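Local structure of Esterase/lipase-like protein (Caldicellulosiruptor lactoaceticus 6A, 6A6O) at residues G135-S140 / I174-F179; G143-S148 / W199-H204; N205-K210 / L231-A236; P213-H218 / K266-L271. The protein hydrolyses both acetyl esters and xylosides, acting as a bifunctional acetyl esterase and 1,4-beta-xylosidase. All blocks are in the same frame, centred on the assembly; numbering follows the deposited sequence.

Followed from the N terminus, the chain opens contact 1 at helix 134-142 and, directly after that helix, contact 2 at 143-148. Contact 1 closes in the loop 174-179 beyond strand 167-170, contact 2 at 199-204, at the end of helix 195-200, so the two cross. H137 and S140 bind L201 and S203, which joins them physically. Contact 3 opens immediately afterwards at 205-210, and contact 4 on strand 214-219; contact 3 closes first, on helix 228-239, and contact 4 last, on helix 268-278, a second crossing. F233 of contact 3 packs on I174 and S140 of contact 1 and on L216 of contact 4, tying loops, helices and sheet together.

Contact 1. Residues G135-S140 / I174-F179; sequences GGHLAS and ISLAEF
H137 presents the edge of its imidazole to the loop 174-179: CD2 lies 3.7 Å from I174 O, which sits near the plane of the ring. From another side comes a methyl, L176 CD2, 3.9 Å from H137 NE2, its side chain running at about a right angle to that of the histidine. One helical turn further on, S140 meets the far end of I174, whose CD1 is 3.7 Å from S140 OG and 3.8 Å from S140 CB. No hydrogen bond passes between the two segments; the polar atoms of the contact look elsewhere. H137 NE2 bonds to L201 O and ND1 to Y65 OH, two anchors that fix the rotation of the ring, while the chi1 of -175° swings CG away from the backbone N and carries the imidazole out beside the helix. Helix 134-142 follows strand 127-132 at what looks like the nucleophile elbow of an alpha/beta hydrolase, with G135 inside the GxSxG pattern, and H137 lies close to the probable Ser-His-Asp triad without touching it. Replacing H137 by an alanine would probably leave L201 O and Y65 OH without their imidazole partner and open a gap beside the L176 methyl. Behind this first shell, S140 OG donates to H137 O within the helix at 2.7 Å, tilted 19° from the carbonyl plane, and also bonds S203 OG. The backbone N of I174 is held by N229 OD1, and F233 of helix 228-239 packs on both I174 and S140.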
loop_
_atom_site.group_PDB
_atom_site.type_symbol
_atom_site.label_atom_id
_atom_site.label_comp_id
_atom_site.label_asym_id
_atom_site.label_seq_id
_atom_site.Cartn_x
_atom_site.Cartn_y
_atom_site.Cartn_z
ATOM N N GLY A 135 0.007 7.049 0.131
ATOM C CA GLY A 135 -0.039 5.641 -0.234
ATOM C C GLY A 135 0.183 4.722 0.952
ATOM O O GLY A 135 -0.360 3.612 0.998
ATOM N N GLY A 136 0.985 5.162 1.924
ATOM C CA GLY A 136 1.120 4.387 3.151
ATOM C C GLY A 136 -0.132 4.441 3.998
ATOM O O GLY A 136 -0.482 3.463 4.669
ATOM N N HIS A 137 -0.821 5.579 3.990
ATOM C CA HIS A 137 -2.156 5.613 4.577
ATOM C C HIS A 137 -3.042 4.546 3.950
ATOM O O HIS A 137 -3.635 3.712 4.647
ATOM C CB HIS A 137 -2.771 6.997 4.388
ATOM C CG HIS A 137 -4.091 7.159 5.067
ATOM N ND1 HIS A 137 -5.254 7.438 4.379
ATOM C CD2 HIS A 137 -4.435 7.076 6.374
ATOM C CE1 HIS A 137 -6.260 7.512 5.235
ATOM N NE2 HIS A 137 -5.788 7.311 6.453
ATOM N N LEU A 138 -3.123 4.548 2.621
ATOM C CA LEU A 138 -3.956 3.574 1.929
ATOM C C LEU A 138 -3.523 2.142 2.241
ATOM O O LEU A 138 -4.363 1.265 2.460
ATOM C CB LEU A 138 -3.895 3.855 0.427
ATOM C CG LEU A 138 -4.818 3.034 -0.458
ATOM C CD1 LEU A 138 -6.243 3.275 -0.025
ATOM C CD2 LEU A 138 -4.588 3.456 -1.898
ATOM N N ALA A 139 -2.214 1.885 2.259
ATOM C CA ALA A 139 -1.710 0.563 2.627
ATOM C C ALA A 139 -2.110 0.188 4.051
ATOM O O ALA A 139 -2.503 -0.955 4.318
ATOM C CB ALA A 139 -0.187 0.533 2.491
ATOM N N SER A 140 -2.010 1.138 4.982
ATOM C CA SER A 140 -2.375 0.846 6.362
ATOM C C SER A 140 -3.873 0.595 6.491
ATOM O O SER A 140 -4.294 -0.164 7.374
ATOM C CB SER A 140 -1.927 1.979 7.298
ATOM O OG SER A 140 -2.744 3.136 7.171
ATOM N N ILE A 174 -1.029 8.442 8.745
ATOM C CA ILE A 174 -1.686 7.405 9.546
ATOM C C ILE A 174 -2.914 8.005 10.209
ATOM O O ILE A 174 -4.043 7.514 10.042
ATOM C CB ILE A 174 -0.728 6.811 10.605
ATOM C CG1 ILE A 174 0.371 5.962 9.952
ATOM C CG2 ILE A 174 -1.494 5.963 11.631
ATOM C CD1 ILE A 174 -0.121 4.674 9.260
ATOM N N SER A 175 -2.694 9.071 10.970
ATOM C CA SER A 175 -3.755 9.758 11.688
ATOM C C SER A 175 -4.373 10.858 10.826
ATOM O O SER A 175 -3.665 11.603 10.138
ATOM C CB SER A 175 -3.201 10.353 12.984
ATOM O OG SER A 175 -4.155 11.180 13.612
ATOM N N LEU A 176 -5.697 10.966 10.882
ATOM C CA LEU A 176 -6.417 11.979 10.121
ATOM C C LEU A 176 -6.613 13.242 10.955
ATOM O O LEU A 176 -6.779 14.335 10.415
ATOM C CB LEU A 176 -7.771 11.439 9.657
ATOM C CG LEU A 176 -7.765 10.611 8.371
ATOM C CD1 LEU A 176 -9.064 10.799 7.603
ATOM C CD2 LEU A 176 -6.568 10.973 7.505
ATOM N N ALA A 177 -6.591 13.081 12.275
ATOM C CA ALA A 177 -6.763 14.205 13.191
ATOM C C ALA A 177 -5.415 14.701 13.702
ATOM O O ALA A 177 -4.691 15.399 12.992
ATOM C CB ALA A 177 -7.662 13.809 14.352
ATOM N N GLU A 178 -5.084 14.339 14.938
ATOM C CA GLU A 178 -3.817 14.744 15.534
ATOM C C GLU A 178 -2.661 14.317 14.638
ATOM O O GLU A 178 -2.634 13.190 14.143
ATOM C CB GLU A 178 -3.658 14.132 16.927
ATOM C CG GLU A 178 -2.275 14.315 17.531
ATOM C CD GLU A 178 -2.297 15.164 18.786
ATOM O OE1 GLU A 178 -2.348 14.591 19.894
ATOM O OE2 GLU A 178 -2.262 16.408 18.666
ATOM N N PHE A 179 -1.709 15.220 14.427
ATOM C CA PHE A 179 -0.559 14.920 13.572
ATOM C C PHE A 179 -0.953 14.593 12.137
ATOM O O PHE A 179 -0.163 14.001 11.404
ATOM C CB PHE A 179 0.290 13.771 14.142
ATOM C CG PHE A 179 0.548 13.883 15.619
ATOM C CD1 PHE A 179 1.325 14.913 16.127
ATOM C CD2 PHE A 179 0.021 12.948 16.496
ATOM C CE1 PHE A 179 1.560 15.015 17.482
ATOM C CE2 PHE A 179 0.257 13.039 17.850
ATOM C CZ PHE A 179 1.028 14.071 18.344
#

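Contact 2. Residues G143-S148 / W199-H204; sequences GTHFDS and WTLSSH
T144 and S203 mark the closest approach of the two backbones, their CA atoms 7.0 Å apart, at a level where neither chain offers the other a hydrogen bond. The segment 143-148 is the irregular chain that leaves helix 134-142. Its partner, W199 to H204, starts on the last turn of helix 195-200 and then runs on as loop, with S202 N bonded back to W199 O. Two side chains bridge the backbones. T144 sends its methyl CG2 to within 3.9 Å of S203 O, whereas its hydroxyl turns back to the carbonyls S140 O and L141 O of the preceding residues. H145 does more: with CG anti to the carbonyl carbon (chi1 -80°), its imidazole extends toward the other segment and meets T200 O edge-on, in the plane of the ring. The nearest ring atom is a carbon, CE1, 3.1 Å from T200 O; H145 NE2 is 3.4 Å from the same T200 O, but the two are not aligned for a hydrogen bond. L201 adds an apolar touch, CD2 lying 4.1 Å from H145 NE2, the two side chains crossing at about a right angle. S203, whose hydroxyl is engaged by S140, also leans its side chain on L141. The carbonyl that H145 faces belongs to the C-terminal end of a helix, so its partial negative charge is likely to be drawn to the polarised C-H of the imidazole, an attraction of electrostatic kind in place of a conventional bond.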
loop_
_atom_site.group_PDB
_atom_site.type_symbol
_atom_site.label_atom_id
_atom_site.label_comp_id
_atom_site.label_asym_id
_atom_site.label_seq_id
_atom_site.Cartn_x
_atom_site.Cartn_y
_atom_site.Cartn_z
ATOM N N GLY A 143 -4.538 -2.833 5.221
ATOM C CA GLY A 143 -3.999 -3.695 6.250
ATOM C C GLY A 143 -4.791 -3.741 7.538
ATOM O O GLY A 143 -4.438 -4.514 8.429
ATOM N N THR A 144 -5.840 -2.924 7.670
ATOM C CA THR A 144 -6.680 -2.929 8.860
ATOM C C THR A 144 -8.161 -3.093 8.555
ATOM O O THR A 144 -8.899 -3.524 9.446
ATOM C CB THR A 144 -6.494 -1.634 9.688
ATOM O OG1 THR A 144 -6.690 -0.481 8.858
ATOM C CG2 THR A 144 -5.095 -1.564 10.307
ATOM N N HIS A 145 -8.610 -2.784 7.331
ATOM C CA HIS A 145 -10.014 -2.810 6.923
ATOM C C HIS A 145 -10.359 -4.024 6.063
ATOM O O HIS A 145 -11.400 -4.021 5.393
ATOM C CB HIS A 145 -10.368 -1.557 6.118
ATOM C CG HIS A 145 -10.632 -0.331 6.938
ATOM N ND1 HIS A 145 -9.675 0.268 7.731
ATOM C CD2 HIS A 145 -11.734 0.453 7.024
ATOM C CE1 HIS A 145 -10.189 1.345 8.301
ATOM N NE2 HIS A 145 -11.436 1.479 7.892
ATOM N N PHE A 146 -9.522 -5.051 6.062
ATOM C CA PHE A 146 -9.655 -6.154 5.121
ATOM C C PHE A 146 -10.787 -7.104 5.508
ATOM O O PHE A 146 -11.334 -7.059 6.612
ATOM C CB PHE A 146 -8.355 -6.945 5.049
ATOM C CG PHE A 146 -7.857 -7.386 6.392
ATOM C CD1 PHE A 146 -8.350 -8.533 6.992
ATOM C CD2 PHE A 146 -6.905 -6.636 7.074
ATOM C CE1 PHE A 146 -7.895 -8.930 8.235
ATOM C CE2 PHE A 146 -6.451 -7.029 8.302
ATOM C CZ PHE A 146 -6.945 -8.181 8.889
ATOM N N ASP A 147 -11.094 -8.011 4.581
ATOM C CA ASP A 147 -12.085 -9.061 4.770
ATOM C C ASP A 147 -11.671 -10.260 3.929
ATOM O O ASP A 147 -10.905 -10.129 2.970
ATOM C CB ASP A 147 -13.492 -8.582 4.375
ATOM C CG ASP A 147 -13.625 -8.338 2.879
ATOM O OD1 ASP A 147 -13.677 -9.325 2.113
ATOM O OD2 ASP A 147 -13.667 -7.160 2.466
ATOM N N SER A 148 -12.219 -11.430 4.264
ATOM C CA SER A 148 -11.808 -12.683 3.641
ATOM C C SER A 148 -12.591 -13.017 2.367
ATOM O O SER A 148 -12.442 -14.123 1.838
ATOM C CB SER A 148 -11.922 -13.831 4.645
ATOM O OG SER A 148 -13.224 -13.904 5.195
ATOM N N TRP A 199 -12.124 9.052 12.658
ATOM C CA TRP A 199 -11.659 8.030 13.588
ATOM C C TRP A 199 -11.351 6.716 12.869
ATOM O O TRP A 199 -10.277 6.136 13.058
ATOM C CB TRP A 199 -12.701 7.823 14.692
ATOM C CG TRP A 199 -12.184 7.044 15.856
ATOM C CD1 TRP A 199 -11.715 7.549 17.038
ATOM C CD2 TRP A 199 -12.084 5.620 15.957
ATOM N NE1 TRP A 199 -11.331 6.524 17.870
ATOM C CE2 TRP A 199 -11.548 5.329 17.236
ATOM C CE3 TRP A 199 -12.401 4.561 15.098
ATOM C CZ2 TRP A 199 -11.310 4.026 17.671
ATOM C CZ3 TRP A 199 -12.165 3.256 15.534
ATOM C CH2 TRP A 199 -11.619 3.006 16.811
ATOM N N THR A 200 -12.278 6.225 12.033
ATOM C CA THR A 200 -12.058 4.914 11.430
ATOM C C THR A 200 -11.003 4.953 10.333
ATOM O O THR A 200 -10.425 3.911 10.011
ATOM C CB THR A 200 -13.368 4.330 10.884
ATOM O OG1 THR A 200 -13.833 5.141 9.798
ATOM C CG2 THR A 200 -14.432 4.276 11.994
ATOM N N LEU A 201 -10.707 6.128 9.777
ATOM C CA LEU A 201 -9.645 6.252 8.787
ATOM C C LEU A 201 -8.334 6.746 9.393
ATOM O O LEU A 201 -7.363 6.967 8.658
ATOM C CB LEU A 201 -10.081 7.181 7.660
ATOM C CG LEU A 201 -11.345 6.714 6.945
ATOM C CD1 LEU A 201 -11.722 7.735 5.867
ATOM C CD2 LEU A 201 -11.153 5.317 6.341
ATOM N N SER A 202 -8.284 6.937 10.710
ATOM C CA SER A 202 -7.011 7.066 11.416
ATOM C C SER A 202 -6.573 5.636 11.713
ATOM O O SER A 202 -7.096 4.989 12.626
ATOM C CB SER A 202 -7.170 7.917 12.673
ATOM O OG SER A 202 -7.516 9.251 12.320
ATOM N N SER A 203 -5.649 5.116 10.900
ATOM C CA SER A 203 -5.543 3.666 10.779
ATOM C C SER A 203 -4.972 3.008 12.028
ATOM O O SER A 203 -5.214 1.813 12.236
ATOM C CB SER A 203 -4.710 3.293 9.549
ATOM O OG SER A 203 -3.396 3.841 9.611
ATOM N N HIS A 204 -4.244 3.748 12.873
ATOM C CA HIS A 204 -3.787 3.143 14.126
ATOM C C HIS A 204 -4.964 2.721 15.002
ATOM O O HIS A 204 -4.845 1.768 15.783
ATOM C CB HIS A 204 -2.842 4.091 14.885
ATOM C CG HIS A 204 -3.471 5.368 15.348
ATOM N ND1 HIS A 204 -3.911 6.346 14.477
ATOM C CD2 HIS A 204 -3.711 5.841 16.594
ATOM C CE1 HIS A 204 -4.399 7.362 15.168
ATOM N NE2 HIS A 204 -4.284 7.082 16.456
#

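Contact 3. Residues N205-K210 / L231-A236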
loop_
_atom_site.group_PDB
_atom_site.type_symbol
_atom_site.label_atom_id
_atom_site.label_comp_id
_atom_site.label_asym_id
_atom_site.label_seq_id
_atom_site.Cartn_x
_atom_site.Cartn_y
_atom_site.Cartn_z
ATOM N N ASN A 205 -6.119 3.381 14.849
ATOM C CA ASN A 205 -7.322 3.020 15.602
ATOM C C ASN A 205 -7.886 1.657 15.204
ATOM O O ASN A 205 -8.643 1.053 15.982
ATOM C CB ASN A 205 -8.423 4.070 15.382
ATOM C CG ASN A 205 -8.158 5.380 16.092
ATOM O OD1 ASN A 205 -7.543 5.431 17.166
ATOM N ND2 ASN A 205 -8.646 6.465 15.498
ATOM N N MET A 206 -7.556 1.163 14.011
ATOM C CA MET A 206 -8.201 -0.015 13.453
ATOM C C MET A 206 -7.301 -1.241 13.432
ATOM O O MET A 206 -7.710 -2.287 12.920
ATOM C CB MET A 206 -8.704 0.306 12.042
ATOM C CG MET A 206 -9.715 1.435 12.046
ATOM S SD MET A 206 -11.311 0.845 12.684
ATOM C CE MET A 206 -11.711 -0.362 11.427
ATOM N N VAL A 207 -6.093 -1.151 13.993
ATOM C CA VAL A 207 -5.242 -2.330 14.110
ATOM C C VAL A 207 -5.935 -3.376 14.975
ATOM O O VAL A 207 -6.559 -3.055 15.995
ATOM C CB VAL A 207 -3.875 -1.931 14.695
ATOM C CG1 VAL A 207 -3.028 -3.167 15.009
ATOM C CG2 VAL A 207 -3.155 -1.047 13.727
ATOM N N SER A 208 -5.830 -4.640 14.574
ATOM C CA SER A 208 -6.377 -5.762 15.332
ATOM C C SER A 208 -5.316 -6.850 15.425
ATOM O O SER A 208 -4.242 -6.745 14.833
ATOM C CB SER A 208 -7.640 -6.318 14.661
ATOM O OG SER A 208 -7.307 -6.945 13.435
ATOM N N SER A 209 -5.632 -7.928 16.150
ATOM C CA SER A 209 -4.698 -9.046 16.229
ATOM C C SER A 209 -4.478 -9.720 14.876
ATOM O O SER A 209 -3.486 -10.441 14.709
ATOM C CB SER A 209 -5.193 -10.074 17.251
ATOM O OG SER A 209 -6.370 -10.693 16.784
ATOM N N LYS A 210 -5.368 -9.504 13.908
ATOM C CA LYS A 210 -5.228 -10.078 12.575
ATOM C C LYS A 210 -4.459 -9.188 11.601
ATOM O O LYS A 210 -4.195 -9.620 10.475
ATOM C CB LYS A 210 -6.605 -10.380 11.973
ATOM C CG LYS A 210 -7.485 -11.260 12.851
ATOM C CD LYS A 210 -6.784 -12.551 13.212
ATOM C CE LYS A 210 -7.750 -13.516 13.908
ATOM N NZ LYS A 210 -7.048 -14.767 14.335
ATOM N N LEU A 231 4.902 6.300 14.914
ATOM C CA LEU A 231 4.931 5.899 16.317
ATOM C C LEU A 231 3.550 5.441 16.795
ATOM O O LEU A 231 3.439 4.456 17.541
ATOM C CB LEU A 231 5.455 7.059 17.178
ATOM C CG LEU A 231 6.907 7.464 16.902
ATOM C CD1 LEU A 231 7.259 8.779 17.626
ATOM C CD2 LEU A 231 7.838 6.331 17.342
ATOM N N LEU A 232 2.489 6.147 16.385
ATOM C CA LEU A 232 1.131 5.746 16.758
ATOM C C LEU A 232 0.780 4.376 16.192
ATOM O O LEU A 232 0.146 3.559 16.874
ATOM C CB LEU A 232 0.107 6.781 16.274
ATOM C CG LEU A 232 0.015 8.097 17.042
ATOM C CD1 LEU A 232 -0.886 9.074 16.292
ATOM C CD2 LEU A 232 -0.525 7.841 18.431
ATOM N N PHE A 233 1.136 4.117 14.930
ATOM C CA PHE A 233 0.798 2.821 14.359
ATOM C C PHE A 233 1.579 1.714 15.059
ATOM O O PHE A 233 1.031 0.639 15.338
ATOM C CB PHE A 233 1.049 2.822 12.845
ATOM C CG PHE A 233 0.274 1.760 12.103
ATOM C CD1 PHE A 233 -1.071 1.955 11.793
ATOM C CD2 PHE A 233 0.890 0.583 11.701
ATOM C CE1 PHE A 233 -1.790 0.979 11.095
ATOM C CE2 PHE A 233 0.177 -0.404 11.015
ATOM C CZ PHE A 233 -1.168 -0.199 10.710
ATOM N N ALA A 234 2.842 1.985 15.404
ATOM C CA ALA A 234 3.647 1.011 16.140
ATOM C C ALA A 234 3.033 0.697 17.502
ATOM O O ALA A 234 2.954 -0.473 17.901
ATOM C CB ALA A 234 5.078 1.538 16.293
ATOM N N MET A 235 2.595 1.726 18.234
ATOM C CA MET A 235 1.964 1.480 19.533
ATOM C C MET A 235 0.754 0.563 19.382
ATOM O O MET A 235 0.532 -0.338 20.202
ATOM C CB MET A 235 1.545 2.803 20.184
ATOM C CG MET A 235 2.660 3.669 20.738
ATOM S SD MET A 235 3.278 3.064 22.339
ATOM C CE MET A 235 1.880 3.336 23.423
ATOM N N ALA A 236 -0.026 0.764 18.316
ATOM C CA ALA A 236 -1.229 -0.041 18.112
ATOM C C ALA A 236 -0.880 -1.482 17.750
ATOM O O ALA A 236 -1.533 -2.421 18.223
ATOM C CB ALA A 236 -2.105 0.597 17.030
#
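The loop that leads into strand 214-219 lays one valine, V207, on helix 228-239, the helix that follows this same strand, where it meets F233 and A236 one turn apart. The two methyls of V207 divide the work. CG2 comes over one face of the F233 ring in a CH-pi contact, 4.0 Å from the centroid of that ring and 29° off its normal, so it sits toward the CE1 and CZ rim; F233 CE1 is its nearest atom, at 3.6 Å from V207 CG2. The same methyl also touches A236 CB, 3.8 Å away from V207 CG2. CG1, anti to the backbone N at chi1 172°, instead lies against the helix backbone, 3.6 Å from A236 O. The phenylalanine, with its own CG anti to the backbone N (chi1 -158°), leans toward the loop and at the same time packs on T214 and L216 of the strand and on S203. With an alanine here in place of V207 both methyls are gone, and the F233 face and A236 are likely to lose their cover from the loop. Just beyond the valine the loop turns on S208, whose OG accepts from K210 N at 3.2 Å, an ST turn, and R163 NH2 hydrogen-bonds K210 O. No hydrogen bond crosses the contact. The helix carries the chain from strand 214-219 to the parallel, neighbouring strand 244-249, so the arrangement is that of a beta-alpha-beta crossover with its entry loop folded against the connecting helix, as in alpha/beta hydrolases.

Contact 4. Residues P213-H218 / K266-L271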
loop_
_atom_site.group_PDB
_atom_site.type_symbol
_atom_site.label_atom_id
_atom_site.label_comp_id
_atom_site.label_asym_id
_atom_site.label_seq_id
_atom_site.Cartn_x
_atom_site.Cartn_y
_atom_site.Cartn_z
ATOM N N PRO A 213 2.057 -8.765 9.799
ATOM C CA PRO A 213 3.349 -8.176 10.180
ATOM C C PRO A 213 3.648 -6.932 9.354
ATOM O O PRO A 213 3.412 -6.899 8.144
ATOM C CB PRO A 213 4.355 -9.291 9.874
ATOM C CG PRO A 213 3.559 -10.551 9.853
ATOM C CD PRO A 213 2.169 -10.189 9.427
ATOM N N THR A 214 4.198 -5.915 10.018
ATOM C CA THR A 214 4.363 -4.584 9.444
ATOM C C THR A 214 5.791 -4.098 9.660
ATOM O O THR A 214 6.394 -4.362 10.700
ATOM C CB THR A 214 3.348 -3.595 10.073
ATOM O OG1 THR A 214 2.017 -4.034 9.786
ATOM C CG2 THR A 214 3.513 -2.161 9.512
ATOM N N PHE A 215 6.331 -3.422 8.645
ATOM C CA PHE A 215 7.627 -2.749 8.683
ATOM C C PHE A 215 7.348 -1.274 8.435
ATOM O O PHE A 215 6.658 -0.940 7.465
ATOM C CB PHE A 215 8.545 -3.332 7.586
ATOM C CG PHE A 215 9.895 -2.647 7.428
ATOM C CD1 PHE A 215 10.005 -1.394 6.825
ATOM C CD2 PHE A 215 11.061 -3.314 7.799
ATOM C CE1 PHE A 215 11.254 -0.793 6.656
ATOM C CE2 PHE A 215 12.317 -2.726 7.621
ATOM C CZ PHE A 215 12.419 -1.468 7.049
ATOM N N LEU A 216 7.860 -0.395 9.299
ATOM C CA LEU A 216 7.686 1.046 9.125
ATOM C C LEU A 216 9.031 1.747 9.122
ATOM O O LEU A 216 9.949 1.342 9.841
ATOM C CB LEU A 216 6.850 1.695 10.248
ATOM C CG LEU A 216 5.482 1.120 10.592
ATOM C CD1 LEU A 216 5.648 0.070 11.703
ATOM C CD2 LEU A 216 4.526 2.234 11.034
ATOM N N TRP A 217 9.134 2.821 8.336
ATOM C CA TRP A 217 10.266 3.727 8.497
ATOM C C TRP A 217 9.829 5.171 8.270
ATOM O O TRP A 217 8.800 5.446 7.640
ATOM C CB TRP A 217 11.449 3.331 7.590
ATOM C CG TRP A 217 11.307 3.697 6.139
ATOM C CD1 TRP A 217 10.736 2.945 5.150
ATOM C CD2 TRP A 217 11.772 4.901 5.508
ATOM N NE1 TRP A 217 10.816 3.606 3.939
ATOM C CE2 TRP A 217 11.443 4.807 4.130
ATOM C CE3 TRP A 217 12.431 6.041 5.968
ATOM C CZ2 TRP A 217 11.751 5.823 3.213
ATOM C CZ3 TRP A 217 12.739 7.047 5.058
ATOM C CH2 TRP A 217 12.397 6.928 3.695
ATOM N N HIS A 218 10.620 6.096 8.823
ATOM C CA HIS A 218 10.262 7.512 8.895
ATOM C C HIS A 218 11.521 8.300 9.233
ATOM O O HIS A 218 12.468 7.755 9.798
ATOM C CB HIS A 218 9.186 7.754 9.970
ATOM C CG HIS A 218 8.119 8.742 9.589
ATOM N ND1 HIS A 218 6.781 8.418 9.605
ATOM C CD2 HIS A 218 8.183 10.061 9.272
ATOM C CE1 HIS A 218 6.069 9.471 9.245
ATOM N NE2 HIS A 218 6.894 10.488 9.053
ATOM N N LYS A 266 19.394 5.702 3.400
ATOM C CA LYS A 266 19.348 4.717 2.328
ATOM C C LYS A 266 19.556 3.308 2.872
ATOM O O LYS A 266 19.675 2.348 2.110
ATOM C CB LYS A 266 20.403 5.031 1.266
ATOM C CG LYS A 266 21.837 4.897 1.755
ATOM C CD LYS A 266 22.815 4.861 0.593
ATOM C CE LYS A 266 23.817 6.001 0.680
ATOM N NZ LYS A 266 25.148 5.613 0.134
ATOM N N GLU A 267 19.598 3.195 4.194
ATOM C CA GLU A 267 19.791 1.907 4.844
ATOM C C GLU A 267 18.455 1.251 5.171
ATOM O O GLU A 267 18.415 0.187 5.789
ATOM C CB GLU A 267 20.621 2.069 6.119
ATOM C CG GLU A 267 22.096 2.344 5.869
ATOM C CD GLU A 267 22.711 1.368 4.886
ATOM O OE1 GLU A 267 22.421 0.157 4.987
ATOM O OE2 GLU A 267 23.485 1.811 4.011
ATOM N N TRP A 268 17.362 1.884 4.756
ATOM C CA TRP A 268 16.035 1.330 5.023
ATOM C C TRP A 268 15.693 0.191 4.069
ATOM O O TRP A 268 15.041 -0.781 4.472
ATOM C CB TRP A 268 14.974 2.431 4.980
ATOM C CG TRP A 268 14.381 2.811 3.636
ATOM C CD1 TRP A 268 14.665 3.941 2.901
ATOM C CD2 TRP A 268 13.353 2.114 2.911
ATOM N NE1 TRP A 268 13.890 3.970 1.761
ATOM C CE2 TRP A 268 13.077 2.866 1.745
ATOM C CE3 TRP A 268 12.636 0.928 3.136
ATOM C CZ2 TRP A 268 12.120 2.471 0.801
ATOM C CZ3 TRP A 268 11.681 0.530 2.184
ATOM C CH2 TRP A 268 11.439 1.301 1.037
ATOM N N THR A 269 16.132 0.274 2.808
ATOM C CA THR A 269 15.818 -0.802 1.873
ATOM C C THR A 269 16.564 -2.086 2.214
ATOM O O THR A 269 16.044 -3.182 1.979
ATOM C CB THR A 269 16.132 -0.398 0.429
ATOM O OG1 THR A 269 17.513 -0.023 0.318
ATOM C CG2 THR A 269 15.232 0.756 -0.007
ATOM N N LYS A 270 17.786 -1.977 2.735
ATOM C CA LYS A 270 18.506 -3.178 3.132
ATOM C C LYS A 270 17.882 -3.786 4.383
ATOM O O LYS A 270 17.743 -5.011 4.485
ATOM C CB LYS A 270 19.987 -2.857 3.346
ATOM C CG LYS A 270 20.806 -4.059 3.784
ATOM C CD LYS A 270 20.737 -5.197 2.769
ATOM C CE LYS A 270 21.372 -4.818 1.430
ATOM N NZ LYS A 270 21.392 -6.000 0.501
ATOM N N LEU A 271 17.448 -2.939 5.321
ATOM C CA LEU A 271 16.744 -3.452 6.489
ATOM C C LEU A 271 15.416 -4.089 6.084
ATOM O O LEU A 271 15.020 -5.120 6.635
ATOM C CB LEU A 271 16.531 -2.323 7.503
ATOM C CG LEU A 271 17.818 -1.751 8.137
ATOM C CD1 LEU A 271 17.588 -0.353 8.723
ATOM C CD2 LEU A 271 18.342 -2.686 9.208
#
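W217 and W268 lie face to face, their five-membered rings 3.7 Å apart between centroids and their planes inclined by 21°. The overlap is not exact but offset: W217 NE1 stands over the centre of the W268 indole, a tight approach of 3.1 Å to W268 CD2, while W268 CD1 lies over the W217 face that meets the stack, displaced toward the rim. W268 CB adds a CH-pi contact, 4.1 Å from the centroid of the W217 five-membered ring and 11° off its normal. CG of each tryptophan is tucked in, flanked by both N and C of its own backbone (chi1 77° for W217), which turns the two indoles to meet between strand and helix. On the opposite face of W268 sits T269 CG2, 3.5 Å above its plane, so that indole is sandwiched, and W268 NE1 bonds to G257 O. F215 comes in two residues down the strand, obliquely to W268, with its CZ 3.7 Å from W268 O. Its CE2 reaches the helix backbone one turn on, 3.7 Å from L271 C, and the ring also touches L271 CB. Y171 meets W217, and W79 meets W268, edge-to-face. F215 and W217 alternate with T214 and L216, whose side chains pack on helix 228-239, so the strand has a helix against each face. This is the layered helix-sheet-helix build of the alpha/beta hydrolase fold, with the C-terminal helix 268-278 on one side and W217 near the probable catalytic triad.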